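Local coordinates for iron uptake protein A2 (Synechocystis sp., PDB 2VOZ) that binds ferric iron in the periplasm and is probably the substrate-binding part of an ABC transporter that imports it, at residues 60-63 against 64-68; 93-97 against 98-102; 209-213 against 214-218; 307-310 against 311-315. All coordinates share one frame; numbering follows the deposited sequence.

Contact 1. Residues 60-63 against 64-68; sequences IEAS and AEELI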
ATOM      1  N   ILE B  60     -13.063  -6.841  -8.875  1.00 12.98           N
ATOM      2  CA  ILE B  60     -12.785  -5.975 -10.021  1.00 13.04           C
ATOM      3  C   ILE B  60     -13.134  -4.582  -9.554  1.00 13.04           C
ATOM      4  O   ILE B  60     -14.277  -4.342  -9.159  1.00 13.53           O
ATOM      5  CB  ILE B  60     -13.722  -6.324 -11.191  1.00 13.22           C
ATOM      6  CG1 ILE B  60     -13.460  -7.768 -11.674  1.00 16.96           C
ATOM      7  CG2 ILE B  60     -13.637  -5.261 -12.314  1.00 13.41           C
ATOM      8  CD1 ILE B  60     -12.081  -8.028 -12.193  1.00 18.72           C
ATOM      9  N   GLU B  61     -12.167  -3.676  -9.618  1.00 12.45           N
ATOM     10  CA  GLU B  61     -12.327  -2.324  -9.076  1.00 13.86           C
ATOM     11  C   GLU B  61     -12.111  -1.253 -10.129  1.00 14.00           C
ATOM     12  O   GLU B  61     -11.182  -1.341 -10.949  1.00 14.55           O
ATOM     13  CB  GLU B  61     -11.317  -2.099  -7.952  1.00 15.30           C
ATOM     14  CG  GLU B  61     -11.461  -3.001  -6.768  1.00 19.61           C
ATOM     15  CD  GLU B  61     -10.389  -2.681  -5.755  1.00 25.68           C
ATOM     16  OE1 GLU B  61     -10.473  -1.595  -5.128  1.00 27.35           O
ATOM     17  OE2 GLU B  61      -9.436  -3.490  -5.628  1.00 26.90           O
ATOM     18  N   ALA B  62     -12.969  -0.239 -10.116  1.00 13.56           N
ATOM     19  CA  ALA B  62     -12.831   0.918 -10.990  1.00 13.20           C
ATOM     20  C   ALA B  62     -13.866   1.915 -10.511  1.00 13.12           C
ATOM     21  O   ALA B  62     -14.720   1.558  -9.681  1.00 12.77           O
ATOM     22  CB  ALA B  62     -13.073   0.553 -12.467  1.00 13.03           C
ATOM     23  N   SER B  63     -13.825   3.138 -11.054  1.00 12.73           N
ATOM     24  CA  SER B  63     -14.850   4.116 -10.700  1.00 11.32           C
ATOM     25  C   SER B  63     -16.233   3.595 -11.097  1.00 10.86           C
ATOM     26  O   SER B  63     -16.379   2.763 -12.019  1.00  9.01           O
ATOM     27  CB  SER B  63     -14.582   5.471 -11.347  1.00 12.33           C
ATOM     28  OG  SER B  63     -14.760   5.395 -12.756  1.00 11.75           O
ATOM     29  N   ALA B  64     -17.263   4.104 -10.424  1.00 11.33           N
ATOM     30  CA  ALA B  64     -18.627   3.628 -10.705  1.00 10.95           C
ATOM     31  C   ALA B  64     -19.001   3.660 -12.193  1.00 11.17           C
ATOM     32  O   ALA B  64     -19.466   2.659 -12.728  1.00 10.40           O
ATOM     33  CB  ALA B  64     -19.621   4.430  -9.872  1.00 12.37           C
ATOM     34  N   GLU B  65     -18.804   4.802 -12.861  1.00 11.01           N
ATOM     35  CA  GLU B  65     -19.179   4.911 -14.250  1.00 11.13           C
ATOM     36  C   GLU B  65     -18.391   3.919 -15.081  1.00 10.19           C
ATOM     37  O   GLU B  65     -18.924   3.344 -16.009  1.00 11.51           O
ATOM     38  CB  GLU B  65     -18.922   6.333 -14.787  1.00 12.23           C
ATOM     39  CG  GLU B  65     -19.571   6.598 -16.097  1.00 16.41           C
ATOM     40  CD  GLU B  65     -21.082   6.524 -15.996  1.00 23.97           C
ATOM     41  OE1 GLU B  65     -21.658   7.110 -15.032  1.00 23.91           O
ATOM     42  OE2 GLU B  65     -21.670   5.850 -16.864  1.00 29.74           O
ATOM     43  N   GLU B  66     -17.102   3.757 -14.781  1.00  9.16           N
ATOM     44  CA  GLU B  66     -16.293   2.793 -15.548  1.00 10.00           C
ATOM     45  C   GLU B  66     -16.793   1.355 -15.414  1.00 10.26           C
ATOM     46  O   GLU B  66     -16.784   0.605 -16.399  1.00 10.99           O
ATOM     47  CB  GLU B  66     -14.814   2.841 -15.154  1.00  9.82           C
ATOM     48  CG  GLU B  66     -14.097   4.158 -15.546  1.00  9.99           C
ATOM     49  CD  GLU B  66     -12.664   4.143 -15.014  1.00 12.36           C
ATOM     50  OE1 GLU B  66     -11.801   3.546 -15.700  1.00 12.45           O
ATOM     51  OE2 GLU B  66     -12.432   4.697 -13.903  1.00 13.53           O
ATOM     52  N   LEU B  67     -17.166   0.965 -14.204  1.00  9.92           N
ATOM     53  CA  LEU B  67     -17.678  -0.389 -13.988  1.00 10.24           C
ATOM     54  C   LEU B  67     -18.973  -0.570 -14.753  1.00  9.72           C
ATOM     55  O   LEU B  67     -19.197  -1.620 -15.374  1.00  9.82           O
ATOM     56  CB  LEU B  67     -17.913  -0.618 -12.501  1.00 10.61           C
ATOM     57  CG  LEU B  67     -16.662  -0.764 -11.648  1.00 10.77           C
ATOM     58  CD1 LEU B  67     -17.116  -0.843 -10.183  1.00 14.32           C
ATOM     59  CD2 LEU B  67     -15.868  -2.021 -12.050  1.00 11.19           C
ATOM     60  N   ILE B  68     -19.841   0.435 -14.731  1.00  9.21           N
ATOM     61  CA  ILE B  68     -21.096   0.304 -15.460  1.00 11.17           C
ATOM     62  C   ILE B  68     -20.789   0.074 -16.949  1.00 11.44           C
ATOM     63  O   ILE B  68     -21.356  -0.797 -17.608  1.00 11.25           O
ATOM     64  CB  ILE B  68     -22.006   1.563 -15.253  1.00 10.45           C
ATOM     65  CG1 ILE B  68     -22.462   1.608 -13.774  1.00 10.27           C
ATOM     66  CG2 ILE B  68     -23.186   1.535 -16.246  1.00 11.06           C
ATOM     67  CD1 ILE B  68     -23.149   2.948 -13.342  1.00 12.12           C
TER
HETATM   68  O   HOH W   1     -11.009   3.562 -11.986  1.00 30.49           O
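S63 turns OG between its own backbone N and carbonyl carbon (chi1 69°), and E66 sets CG beside its backbone N with an extended chain beyond. Together these torsions bring the carboxylate of E66 back over the S63 side chain. S63 OG donates to E66 OE2 at 2.7 Å, on the anti lone pair, away from OE1. A water ties the same two residues: it accepts from S63 N at 3.0 Å and donates to E66 OE2 at 2.6 Å. S63 is the N-cap of helix 64-74, which follows strand 56-61, a strand that runs parallel to strand 35-40 in the mixed sheet. This is the strand-to-helix turn of a periplasmic binding protein domain. The first helical turn is closed by L67 N, which meets S63 O at 2.9 Å, nearly along the C=O axis. Beside this turn, L67 CD2 packs on A62 CB at 3.8 Å and on I60 CG2 at 3.9 Å. E66 OE1 forms a salt bridge with R210 of a second subunit, and E66 OE2 a hydrogen bond with N204 of that subunit. Replacing E66 by an alanine removes the carboxylate, which would probably leave S63 OG and the water without this acceptor and R210 of the second subunit without this charge.

Contact 2. Residues 93-97 against 98-102; sequences RAEQA and GLFQP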
ATOM      1  N   ARG B  93     -28.032   4.643 -12.152  1.00  9.80           N
ATOM      2  CA  ARG B  93     -27.434   4.595 -13.495  1.00 10.40           C
ATOM      3  C   ARG B  93     -27.222   3.165 -13.961  1.00 10.31           C
ATOM      4  O   ARG B  93     -27.445   2.848 -15.143  1.00 11.28           O
ATOM      5  CB  ARG B  93     -26.132   5.358 -13.574  1.00  9.74           C
ATOM      6  CG  ARG B  93     -26.341   6.832 -13.370  1.00 10.24           C
ATOM      7  CD  ARG B  93     -25.034   7.596 -13.660  1.00 11.69           C
ATOM      8  NE  ARG B  93     -25.196   8.985 -13.229  1.00 16.10           N
ATOM      9  CZ  ARG B  93     -24.188   9.843 -13.067  1.00 18.73           C
ATOM     10  NH1 ARG B  93     -24.453  11.082 -12.670  1.00 17.86           N
ATOM     11  NH2 ARG B  93     -22.928   9.471 -13.322  1.00 17.83           N
ATOM     12  N   ALA B  94     -26.827   2.289 -13.032  1.00  9.14           N
ATOM     13  CA  ALA B  94     -26.700   0.856 -13.330  1.00 10.32           C
ATOM     14  C   ALA B  94     -28.059   0.226 -13.704  1.00 11.91           C
ATOM     15  O   ALA B  94     -28.172  -0.522 -14.668  1.00 11.96           O
ATOM     16  CB  ALA B  94     -26.096   0.115 -12.123  1.00 10.83           C
ATOM     17  N   GLU B  95     -29.080   0.560 -12.922  1.00 13.18           N
ATOM     18  CA  GLU B  95     -30.445   0.125 -13.104  1.00 15.78           C
ATOM     19  C   GLU B  95     -30.940   0.541 -14.483  1.00 16.94           C
ATOM     20  O   GLU B  95     -31.558  -0.240 -15.227  1.00 16.68           O
ATOM     21  CB  GLU B  95     -31.224   0.892 -12.052  1.00 17.37           C
ATOM     22  CG  GLU B  95     -32.176   0.165 -11.213  1.00 21.92           C
ATOM     23  CD  GLU B  95     -33.088   1.193 -10.568  1.00 23.09           C
ATOM     24  OE1 GLU B  95     -34.194   1.400 -11.121  1.00 23.71           O
ATOM     25  OE2 GLU B  95     -32.650   1.860  -9.600  1.00 18.56           O
ATOM     26  N   GLN B  96     -30.628   1.773 -14.857  1.00 17.26           N
ATOM     27  CA  GLN B  96     -31.087   2.334 -16.113  1.00 19.76           C
ATOM     28  C   GLN B  96     -30.437   1.648 -17.319  1.00 19.49           C
ATOM     29  O   GLN B  96     -31.093   1.505 -18.367  1.00 20.71           O
ATOM     30  CB  GLN B  96     -30.926   3.854 -16.082  1.00 20.64           C
ATOM     31  CG  GLN B  96     -31.782   4.433 -14.909  1.00 23.41           C
ATOM     32  CD  GLN B  96     -33.276   4.333 -15.169  1.00 27.00           C
ATOM     33  OE1 GLN B  96     -33.771   4.980 -16.068  1.00 28.00           O
ATOM     34  NE2 GLN B  96     -33.996   3.524 -14.379  1.00 30.08           N
ATOM     35  N   ALA B  97     -29.180   1.203 -17.150  1.00 17.80           N
ATOM     36  CA  ALA B  97     -28.459   0.393 -18.138  1.00 16.53           C
ATOM     37  C   ALA B  97     -28.976  -1.070 -18.153  1.00 15.99           C
ATOM     38  O   ALA B  97     -28.498  -1.931 -18.923  1.00 16.36           O
ATOM     39  CB  ALA B  97     -27.001   0.435 -17.845  1.00 16.57           C
ATOM     40  N   GLY B  98     -29.940  -1.347 -17.282  1.00 14.73           N
ATOM     41  CA  GLY B  98     -30.563  -2.670 -17.230  1.00 14.77           C
ATOM     42  C   GLY B  98     -29.642  -3.740 -16.684  1.00 13.83           C
ATOM     43  O   GLY B  98     -29.732  -4.910 -17.081  1.00 15.27           O
ATOM     44  N   LEU B  99     -28.792  -3.361 -15.723  1.00 12.20           N
ATOM     45  CA  LEU B  99     -27.718  -4.262 -15.294  1.00 11.75           C
ATOM     46  C   LEU B  99     -28.129  -5.270 -14.228  1.00 10.73           C
ATOM     47  O   LEU B  99     -27.457  -6.293 -14.071  1.00 10.03           O
ATOM     48  CB  LEU B  99     -26.501  -3.464 -14.798  1.00 11.62           C
ATOM     49  CG  LEU B  99     -25.791  -2.661 -15.910  1.00 12.95           C
ATOM     50  CD1 LEU B  99     -24.438  -2.196 -15.420  1.00 14.37           C
ATOM     51  CD2 LEU B  99     -25.634  -3.483 -17.192  1.00 14.57           C
ATOM     52  N   PHE B 100     -29.173  -4.940 -13.462  1.00 10.59           N
ATOM     53  CA  PHE B 100     -29.577  -5.733 -12.291  1.00 10.55           C
ATOM     54  C   PHE B 100     -30.741  -6.664 -12.586  1.00 11.47           C
ATOM     55  O   PHE B 100     -31.626  -6.355 -13.397  1.00 12.51           O
ATOM     56  CB  PHE B 100     -29.989  -4.826 -11.117  1.00 11.01           C
ATOM     57  CG  PHE B 100     -28.846  -4.024 -10.523  1.00 10.47           C
ATOM     58  CD1 PHE B 100     -28.957  -2.646 -10.417  1.00  9.82           C
ATOM     59  CD2 PHE B 100     -27.710  -4.658 -10.020  1.00  9.34           C
ATOM     60  CE1 PHE B 100     -27.914  -1.860  -9.861  1.00 10.51           C
ATOM     61  CE2 PHE B 100     -26.622  -3.880  -9.476  1.00  8.72           C
ATOM     62  CZ  PHE B 100     -26.762  -2.478  -9.401  1.00  7.88           C
ATOM     63  N   GLN B 101     -30.718  -7.813 -11.914  1.00 12.20           N
ATOM     64  CA  GLN B 101     -31.924  -8.638 -11.808  1.00 12.83           C
ATOM     65  C   GLN B 101     -32.520  -8.503 -10.417  1.00 13.01           C
ATOM     66  O   GLN B 101     -31.793  -8.387  -9.428  1.00 11.55           O
ATOM     67  CB  GLN B 101     -31.640 -10.107 -12.089  1.00 12.96           C
ATOM     68  CG  GLN B 101     -30.588 -10.788 -11.219  1.00 12.11           C
ATOM     69  CD  GLN B 101     -30.429 -12.253 -11.545  1.00 14.87           C
ATOM     70  OE1 GLN B 101     -31.388 -13.044 -11.419  1.00 16.80           O
ATOM     71  NE2 GLN B 101     -29.222 -12.640 -11.934  1.00 12.10           N
ATOM     72  N   PRO B 102     -33.841  -8.612 -10.332  1.00 13.00           N
ATOM     73  CA  PRO B 102     -34.437  -8.594  -8.992  1.00 13.68           C
ATOM     74  C   PRO B 102     -34.160  -9.874  -8.223  1.00 14.42           C
ATOM     75  O   PRO B 102     -34.094 -10.973  -8.795  1.00 14.90           O
ATOM     76  CB  PRO B 102     -35.936  -8.429  -9.263  1.00 13.92           C
ATOM     77  CG  PRO B 102     -36.142  -9.036 -10.657  1.00 14.42           C
ATOM     78  CD  PRO B 102     -34.841  -8.747 -11.411  1.00 13.62           C
TER
HETATM   79  O   HOH W   2     -31.544  -3.295 -13.850  1.00 12.74           O
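E95 O accepts from G98 N at 2.8 Å, the shortest hydrogen bond of this turn. The N-H approaches from above the carbonyl plane, not on a lone pair. A water also reaches E95 O through a weak bond; it accepts from F100 N at 2.9 Å and so links the loop to the last helical turn. The second backbone bond runs from L99 N to A94 O at 3.1 Å, with its donor tilted 29° from the carbonyl plane. G98 has positive phi (71°), and a side chain there would clash with A97 O. These two bonds and the turn of G98 make a Schellman motif, which ends helix 88-96 and sends the chain into the loop before helix 106-111. Apolar side chains pack across the bend. F100 keeps CG beside its backbone N (chi1 -67°), which brings the ring back to the helix. Its CE1 touches A94 CB at 3.5 Å, and the ring lies obliquely to that methyl. L99 CG rests on A97 CB at 3.8 Å. Beyond the turn, the F100 ring meets W123, whose NE1 is hydrogen-bonded to E95 OE2. L99 packs on I68 and I71 of helix 64-74.

Contact 3. Residues 209-213 against 214-218; sequences IRAIA and AGIGD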
ATOM      1  N   ILE B 209     -15.352  22.009   3.460  1.00  7.86           N
ATOM      2  CA  ILE B 209     -15.162  22.104   4.929  1.00  8.13           C
ATOM      3  C   ILE B 209     -13.913  22.958   5.178  1.00  8.91           C
ATOM      4  O   ILE B 209     -13.931  23.876   6.015  1.00  9.69           O
ATOM      5  CB  ILE B 209     -14.969  20.713   5.521  1.00  7.87           C
ATOM      6  CG1 ILE B 209     -16.193  19.835   5.192  1.00  7.17           C
ATOM      7  CG2 ILE B 209     -14.797  20.775   7.052  1.00  7.88           C
ATOM      8  CD1 ILE B 209     -16.033  18.371   5.674  1.00 10.37           C
ATOM      9  N   ARG B 210     -12.848  22.682   4.425  1.00  8.38           N
ATOM     10  CA  ARG B 210     -11.618  23.465   4.598  1.00  8.56           C
ATOM     11  C   ARG B 210     -11.808  24.931   4.246  1.00  8.75           C
ATOM     12  O   ARG B 210     -11.180  25.807   4.863  1.00 10.62           O
ATOM     13  CB  ARG B 210     -10.482  22.879   3.789  1.00  8.46           C
ATOM     14  CG  ARG B 210     -10.033  21.516   4.314  1.00  8.09           C
ATOM     15  CD  ARG B 210      -8.734  21.137   3.556  1.00  7.53           C
ATOM     16  NE  ARG B 210      -8.379  19.746   3.768  1.00  8.79           N
ATOM     17  CZ  ARG B 210      -7.692  19.298   4.825  1.00 10.60           C
ATOM     18  NH1 ARG B 210      -7.290  20.150   5.786  1.00  8.01           N
ATOM     19  NH2 ARG B 210      -7.413  17.990   4.929  1.00 10.63           N
ATOM     20  N   ALA B 211     -12.703  25.188   3.290  1.00  9.25           N
ATOM     21  CA  ALA B 211     -12.948  26.573   2.826  1.00  9.63           C
ATOM     22  C   ALA B 211     -13.574  27.399   3.958  1.00  9.86           C
ATOM     23  O   ALA B 211     -13.324  28.602   4.053  1.00 11.56           O
ATOM     24  CB  ALA B 211     -13.829  26.581   1.565  1.00  8.24           C
ATOM     25  N   ILE B 212     -14.343  26.748   4.836  1.00 10.11           N
ATOM     26  CA  ILE B 212     -14.916  27.457   5.998  1.00  9.38           C
ATOM     27  C   ILE B 212     -13.761  27.858   6.884  1.00 11.01           C
ATOM     28  O   ILE B 212     -13.701  29.002   7.330  1.00 11.08           O
ATOM     29  CB  ILE B 212     -15.890  26.580   6.775  1.00  9.91           C
ATOM     30  CG1 ILE B 212     -17.074  26.195   5.868  1.00  8.12           C
ATOM     31  CG2 ILE B 212     -16.425  27.332   8.037  1.00  9.68           C
ATOM     32  CD1 ILE B 212     -18.053  25.184   6.565  1.00 10.92           C
ATOM     33  N   ALA B 213     -12.861  26.905   7.157  1.00 10.42           N
ATOM     34  CA  ALA B 213     -11.707  27.197   8.038  1.00 11.99           C
ATOM     35  C   ALA B 213     -10.853  28.333   7.515  1.00 13.49           C
ATOM     36  O   ALA B 213     -10.342  29.138   8.326  1.00 14.30           O
ATOM     37  CB  ALA B 213     -10.850  25.930   8.283  1.00 12.08           C
ATOM     38  N   ALA B 214     -10.711  28.413   6.177  1.00 12.41           N
ATOM     39  CA  ALA B 214      -9.927  29.435   5.492  1.00 13.35           C
ATOM     40  C   ALA B 214     -10.642  30.786   5.373  1.00 13.63           C
ATOM     41  O   ALA B 214     -10.064  31.731   4.846  1.00 15.36           O
ATOM     42  CB  ALA B 214      -9.533  28.940   4.120  1.00 13.83           C
ATOM     43  N   GLY B 215     -11.890  30.867   5.838  1.00 12.66           N
ATOM     44  CA  GLY B 215     -12.680  32.113   5.792  1.00 13.55           C
ATOM     45  C   GLY B 215     -13.378  32.414   4.472  1.00 12.65           C
ATOM     46  O   GLY B 215     -13.987  33.501   4.317  1.00 14.49           O
ATOM     47  N   ILE B 216     -13.327  31.471   3.533  1.00 12.21           N
ATOM     48  CA  ILE B 216     -13.955  31.641   2.198  1.00 11.91           C
ATOM     49  C   ILE B 216     -15.480  31.690   2.261  1.00 12.37           C
ATOM     50  O   ILE B 216     -16.115  32.460   1.524  1.00 12.33           O
ATOM     51  CB  ILE B 216     -13.434  30.566   1.191  1.00 12.90           C
ATOM     52  CG1 ILE B 216     -11.912  30.718   1.066  1.00 13.22           C
ATOM     53  CG2 ILE B 216     -14.058  30.753  -0.198  1.00 13.70           C
ATOM     54  CD1 ILE B 216     -11.194  29.456   0.602  1.00 13.63           C
ATOM     55  N   GLY B 217     -16.074  30.902   3.153  1.00 11.58           N
ATOM     56  CA  GLY B 217     -17.547  30.924   3.331  1.00 11.84           C
ATOM     57  C   GLY B 217     -17.825  30.467   4.742  1.00 11.36           C
ATOM     58  O   GLY B 217     -16.874  30.194   5.486  1.00 13.13           O
ATOM     59  N   ASP B 218     -19.102  30.328   5.128  1.00 10.28           N
ATOM     60  CA  ASP B 218     -19.435  30.068   6.525  1.00  9.72           C
ATOM     61  C   ASP B 218     -20.220  28.781   6.763  1.00  9.44           C
ATOM     62  O   ASP B 218     -20.243  28.269   7.880  1.00  9.29           O
ATOM     63  CB  ASP B 218     -20.274  31.220   7.092  1.00 10.85           C
ATOM     64  CG  ASP B 218     -19.512  32.527   7.205  1.00 12.57           C
ATOM     65  OD1 ASP B 218     -18.288  32.598   6.922  1.00 15.60           O
ATOM     66  OD2 ASP B 218     -20.186  33.516   7.583  1.00 15.72           O
TER
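A211 and I212 offer their carbonyls to the turn that follows, and the result is a Schellman motif at the C-terminal end of helix 205-213. G215 has the positive phi (83°) that marks it. The chain then runs by way of I216 and G217 to strand 219-223, which pairs with strands 124-136 and 160-161 of the mixed sheet.

Three backbone hydrogen bonds hold the turn. A214 N reaches R210 O at 3.0 Å, in the carbonyl plane, as the last helical bond. I216 N meets A211 O at 2.9 Å, although the bond is bent. G215 N bonds I212 O at 3.0 Å from above the carbonyl plane, where no lone pair points.

Apolar contacts are few. I216 carries CG1 beside its backbone N (chi1 -60°), which turns its side chain back toward A211. Its CD1 then meets the A211 methyl, CB, at 4.0 Å. I216 CB lies closer to the backbone, 3.5 Å from A211 O.

Charged groups link the turn to its surroundings. D218 OD1 forms a salt bridge with R139 NE, and R139 NH1 bonds both I212 O and G217 O, so one guanidinium holds the helix end and the loop together. The end of the R210 side chain leads away from the turn: its NH2 pairs with D238, and its NE with E66 of the second subunit. The A211, A214 and I216 side chains also pack against that subunit.

The loop comes back against the helix at G217. Here I212 CA makes a CA-H...O contact with G217 O at 3.4 Å, and the angle at the hydrogen is 166°.

Contact 4. Residues 307-310 against 311-315; sequences VPID and PVLAA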
ATOM      1  N   VAL B 307     -26.291  -2.426  15.146  1.00 14.11           N
ATOM      2  CA  VAL B 307     -24.887  -2.684  14.837  1.00 12.31           C
ATOM      3  C   VAL B 307     -24.051  -1.486  15.299  1.00 12.38           C
ATOM      4  O   VAL B 307     -24.400  -0.345  14.988  1.00 11.54           O
ATOM      5  CB  VAL B 307     -24.676  -2.950  13.338  1.00 11.21           C
ATOM      6  CG1 VAL B 307     -23.115  -3.012  13.011  1.00 10.88           C
ATOM      7  CG2 VAL B 307     -25.421  -4.243  12.894  1.00 11.53           C
ATOM      8  N   PRO B 308     -23.010  -1.728  16.130  1.00 12.23           N
ATOM      9  CA  PRO B 308     -22.236  -0.610  16.697  1.00 11.90           C
ATOM     10  C   PRO B 308     -21.696   0.309  15.631  1.00 12.30           C
ATOM     11  O   PRO B 308     -21.216  -0.157  14.586  1.00 11.81           O
ATOM     12  CB  PRO B 308     -21.081  -1.306  17.384  1.00 12.05           C
ATOM     13  CG  PRO B 308     -21.691  -2.594  17.818  1.00 13.14           C
ATOM     14  CD  PRO B 308     -22.529  -3.019  16.648  1.00 13.11           C
ATOM     15  N   ILE B 309     -21.806   1.600  15.915  1.00 11.16           N
ATOM     16  CA  ILE B 309     -21.336   2.670  15.050  1.00 11.52           C
ATOM     17  C   ILE B 309     -19.981   3.172  15.539  1.00 11.65           C
ATOM     18  O   ILE B 309     -19.728   3.205  16.756  1.00 11.54           O
ATOM     19  CB  ILE B 309     -22.351   3.851  15.094  1.00 12.38           C
ATOM     20  CG1 ILE B 309     -23.706   3.361  14.572  1.00 11.81           C
ATOM     21  CG2 ILE B 309     -21.826   5.033  14.261  1.00 12.23           C
ATOM     22  CD1 ILE B 309     -24.887   4.278  14.962  1.00 12.74           C
ATOM     23  N   ASP B 310     -19.126   3.589  14.596  1.00 10.61           N
ATOM     24  CA  ASP B 310     -17.812   4.061  14.937  1.00 10.71           C
ATOM     25  C   ASP B 310     -17.951   5.113  16.044  1.00 10.95           C
ATOM     26  O   ASP B 310     -18.796   6.002  15.922  1.00 10.36           O
ATOM     27  CB  ASP B 310     -17.152   4.711  13.722  1.00 11.11           C
ATOM     28  CG  ASP B 310     -15.799   5.299  14.064  1.00 13.19           C
ATOM     29  OD1 ASP B 310     -15.744   6.458  14.541  1.00 16.18           O
ATOM     30  OD2 ASP B 310     -14.801   4.588  13.844  1.00 14.20           O
ATOM     31  N   PRO B 311     -17.172   4.999  17.117  1.00 10.37           N
ATOM     32  CA  PRO B 311     -17.357   5.918  18.270  1.00 10.79           C
ATOM     33  C   PRO B 311     -17.242   7.411  17.935  1.00  9.63           C
ATOM     34  O   PRO B 311     -18.004   8.217  18.484  1.00 11.21           O
ATOM     35  CB  PRO B 311     -16.266   5.493  19.257  1.00 11.42           C
ATOM     36  CG  PRO B 311     -15.781   4.177  18.813  1.00 12.91           C
ATOM     37  CD  PRO B 311     -16.129   3.976  17.371  1.00 10.94           C
ATOM     38  N   VAL B 312     -16.285   7.779  17.078  1.00  9.56           N
ATOM     39  CA  VAL B 312     -16.119   9.176  16.658  1.00  9.95           C
ATOM     40  C   VAL B 312     -17.384   9.657  15.920  1.00  9.35           C
ATOM     41  O   VAL B 312     -17.902  10.752  16.182  1.00  8.96           O
ATOM     42  CB  VAL B 312     -14.850   9.356  15.776  1.00  8.63           C
ATOM     43  CG1 VAL B 312     -14.698  10.844  15.355  1.00 11.45           C
ATOM     44  CG2 VAL B 312     -13.596   8.952  16.570  1.00 11.62           C
ATOM     45  N   LEU B 313     -17.899   8.840  15.005  1.00  8.99           N
ATOM     46  CA  LEU B 313     -19.131   9.198  14.299  1.00  9.02           C
ATOM     47  C   LEU B 313     -20.302   9.249  15.293  1.00  9.65           C
ATOM     48  O   LEU B 313     -21.091  10.184  15.263  1.00 10.04           O
ATOM     49  CB  LEU B 313     -19.399   8.180  13.184  1.00  8.94           C
ATOM     50  CG  LEU B 313     -20.708   8.345  12.423  1.00 10.06           C
ATOM     51  CD1 LEU B 313     -20.736   9.761  11.743  1.00  9.00           C
ATOM     52  CD2 LEU B 313     -20.799   7.236  11.388  1.00 11.65           C
ATOM     53  N   ALA B 314     -20.383   8.253  16.181  1.00 10.54           N
ATOM     54  CA  ALA B 314     -21.511   8.126  17.120  1.00 10.14           C
ATOM     55  C   ALA B 314     -21.571   9.318  18.083  1.00 10.83           C
ATOM     56  O   ALA B 314     -22.651   9.669  18.542  1.00 12.82           O
ATOM     57  CB  ALA B 314     -21.424   6.816  17.896  1.00 11.62           C
ATOM     58  N   ALA B 315     -20.421   9.936  18.364  1.00 11.01           N
ATOM     59  CA  ALA B 315     -20.364  11.068  19.327  1.00 10.46           C
ATOM     60  C   ALA B 315     -21.055  12.319  18.784  1.00 11.24           C
ATOM     61  O   ALA B 315     -21.283  13.282  19.527  1.00 12.90           O
ATOM     62  CB  ALA B 315     -18.959  11.374  19.713  1.00  9.59           C
TER
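D310 OD1 sits tight over the start of helix 311-314. D310 carries CG anti to its backbone N (chi1 176°), which brings the carboxylate across to the N-H groups of the first turn. L313 N donates to OD1 at 3.2 Å with an N-H...O angle of 159°, on the anti lone pair. V312 N comes nearer, at 2.9 Å, but its bond is weak because the N-H is badly aimed (121°). The backbone closes the same turn, with A314 N bonded to D310 O at 2.8 Å. P311 follows directly, its ring lying across the D310 side chain at about a right angle, and has no N-H to offer.

The I309 side is looser. Its CG2 reaches L313 CD2 at 3.8 Å and A314 CB at 4.1 Å, and I309 itself is partly exposed.

The other carboxylate oxygen, D310 OD2, forms a salt bridge with K232 of helix 224-232, which may help to keep D310 ionised beside E296. An asparagine in place of D310 is likely to weaken the pairing with K232, leaving that lysine without this negative partner. V312 and L313 pack on I228 of the same helix.

The arrangement is a classic aspartate N-cap, followed by proline at the first helical position. It sets this short helix against helix 224-232, which carries the iron ligands Y225 and Y226.

All four contacts are local turns. They follow one another in series along the chain, and none nests in or crosses another. Contact 1 turns strand 56-61 into helix 64-74, and contact 2 ends helix 88-96. These two touch: E65 forms a salt bridge with R93, and I68 packs on R93, A94 and L99, so the two helices are joined. Contact 3 lies on the opposite side of the chain's centre from contact 2 and leads helix 205-213 toward strand 219-223. Contact 4 begins helix 311-314, its nearest atoms about 12 Å from those of contact 3. Contacts 1 and 3 do not touch within one chain, but the E66-R210 salt bridge joins them between subunits.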